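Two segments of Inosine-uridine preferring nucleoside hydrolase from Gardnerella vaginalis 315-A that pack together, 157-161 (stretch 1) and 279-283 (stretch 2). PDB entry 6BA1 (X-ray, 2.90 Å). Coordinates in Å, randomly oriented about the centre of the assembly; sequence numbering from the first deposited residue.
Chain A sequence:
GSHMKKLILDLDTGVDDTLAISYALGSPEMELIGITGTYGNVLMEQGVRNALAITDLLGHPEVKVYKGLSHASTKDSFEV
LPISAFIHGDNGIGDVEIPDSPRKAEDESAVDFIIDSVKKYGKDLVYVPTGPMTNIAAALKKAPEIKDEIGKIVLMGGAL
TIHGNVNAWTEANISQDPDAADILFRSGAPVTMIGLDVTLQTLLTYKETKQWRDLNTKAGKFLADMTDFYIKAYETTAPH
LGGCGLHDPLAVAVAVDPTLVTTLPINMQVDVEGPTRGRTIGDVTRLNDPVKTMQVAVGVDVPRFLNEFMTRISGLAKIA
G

Stretch 1, residues 157-161: GGALT
Stretch 2 (279-283) RTIGD

This is a small, buried contact in which Thr-280, on a short strand, packs against an irregular glycine-rich segment and receives a backbone hydrogen bond from it, while Leu-160 adds an apolar contact farther along. The two stretches belong to one chain, and touching residues are at least 120 positions apart in the sequence. Together they bury 203 Å² of surface.

Residues 157-161 form no regular helix or strand. Gly-157 is extended at phi/psi 157/167, and Gly-158 follows at 75/176. Ala-159 is at -156/115, Leu-160 at -87/-64 and Thr-161 at -94/17. In the second stretch, residues 280-282 are strand. Thr-280 lies at -90/124, Ile-281 at -158/152 and Gly-282 at -66/141. Arg-279 (-87/137) and Asp-283 (-84/125) flank the strand.

The register is set by Gly-158 and Thr-280, whose CA atoms are 5.6 Å apart. The CA-to-CB bond of Thr-280 points toward the first stretch, and its chi1 is 46° (p). Its methyl CG2 lies 3.6 Å from Gly-158 CA. This close fit depends on the absence of a side chain at Gly-158: an ideal CB there would point toward the strand and come within 2.6 Å of Thr-280 CG2, a clash. The positive phi of Gly-158 also favours glycine. Gly-157 does not touch the strand, but its own backbone angles call for glycine.

The hydroxyl of Thr-280 meets the backbone of Ala-159. Ala-159 N donates a hydrogen bond to Thr-280 OG1 at 2.9 Å, with an N-H...O angle of 147°. Ala-159 O is also close, 2.7 Å from Thr-280 OG1. The hydroxyl oxygen therefore sits near both the amide nitrogen and the carbonyl oxygen of one residue. The CB of Ala-159 points away from the strand, so this residue meets Thr-280 through its backbone.

Leu-160 has chi1 180° (t) and chi2 60° (p). Its CA-to-CB bond runs sideways, but the end of the side chain comes nearer to the strand. Leu-160 CD1 is 4.0 Å from Ile-281 CA and 4.3 Å from Gly-282 N. Ile-281 has chi1 -164° (t) and chi2 68° (p). Its CA-to-CB bond points away, yet its end also turns nearer, and Ile-281 CD1 lies 4.3 Å from Leu-160 CD1. This is a loose apolar contact between methyl groups.

Thr-161, Arg-279 and Asp-283 make no contact across the two stretches.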

# COMPACT_ATOMS: atom_id res chain seq x y z
N GLY A 157 -4.92 -9.83 -9.44
CA GLY A 157 -3.52 -10.06 -9.13
C GLY A 157 -2.92 -8.99 -8.24
O GLY A 157 -3.52 -7.93 -8.03
N GLY A 158 -1.74 -9.28 -7.71
CA GLY A 158 -1.02 -8.36 -6.83
C GLY A 158 -1.57 -8.24 -5.42
O GLY A 158 -2.59 -8.84 -5.07
N ALA A 159 -0.84 -7.47 -4.62
CA ALA A 159 -1.25 -7.09 -3.27
C ALA A 159 -0.54 -5.79 -2.92
O ALA A 159 0.69 -5.77 -2.86
CB ALA A 159 -0.90 -8.17 -2.27
N LEU A 160 -1.30 -4.71 -2.73
CA LEU A 160 -0.72 -3.39 -2.48
C LEU A 160 -0.47 -3.22 -1.00
O LEU A 160 0.68 -3.13 -0.58
CB LEU A 160 -1.62 -2.27 -2.99
CG LEU A 160 -1.11 -0.84 -2.77
CD1 LEU A 160 0.21 -0.61 -3.47
CD2 LEU A 160 -2.12 0.17 -3.25
N THR A 161 -1.56 -3.22 -0.23
CA THR A 161 -1.52 -2.85 1.18
C THR A 161 -1.37 -4.04 2.13
O THR A 161 -1.62 -3.90 3.32
CB THR A 161 -2.80 -2.09 1.59
OG1 THR A 161 -3.91 -3.01 1.66
CG2 THR A 161 -3.11 -0.98 0.61
N ARG A 279 6.63 -7.57 -6.35
CA ARG A 279 5.75 -6.79 -5.48
C ARG A 279 5.05 -5.72 -6.29
O ARG A 279 5.67 -5.07 -7.12
CB ARG A 279 6.56 -6.17 -4.33
CG ARG A 279 5.92 -5.01 -3.57
CD ARG A 279 6.50 -4.88 -2.17
NE ARG A 279 6.69 -3.51 -1.69
CZ ARG A 279 7.71 -2.71 -2.00
NH1 ARG A 279 8.68 -3.09 -2.82
NH2 ARG A 279 7.77 -1.49 -1.49
N THR A 280 3.76 -5.56 -6.04
CA THR A 280 2.98 -4.48 -6.61
C THR A 280 3.06 -3.29 -5.66
O THR A 280 2.73 -3.42 -4.48
CB THR A 280 1.52 -4.90 -6.75
OG1 THR A 280 1.10 -5.53 -5.54
CG2 THR A 280 1.35 -5.89 -7.90
N ILE A 281 3.49 -2.14 -6.17
CA ILE A 281 3.77 -0.98 -5.33
C ILE A 281 3.73 0.31 -6.15
O ILE A 281 3.98 0.28 -7.34
CB ILE A 281 5.14 -1.16 -4.63
CG1 ILE A 281 5.30 -0.19 -3.45
CG2 ILE A 281 6.30 -1.01 -5.61
CD1 ILE A 281 4.38 -0.50 -2.29
N GLY A 282 3.39 1.42 -5.50
CA GLY A 282 3.36 2.71 -6.16
C GLY A 282 4.73 3.19 -6.62
O GLY A 282 5.72 2.99 -5.92
N ASP A 283 4.77 3.80 -7.80
CA ASP A 283 6.00 4.41 -8.30
C ASP A 283 6.09 5.79 -7.70
O ASP A 283 5.16 6.60 -7.85
CB ASP A 283 6.00 4.48 -9.84
CG ASP A 283 7.34 4.93 -10.41
OD1 ASP A 283 7.37 5.35 -11.58
OD2 ASP A 283 8.37 4.87 -9.70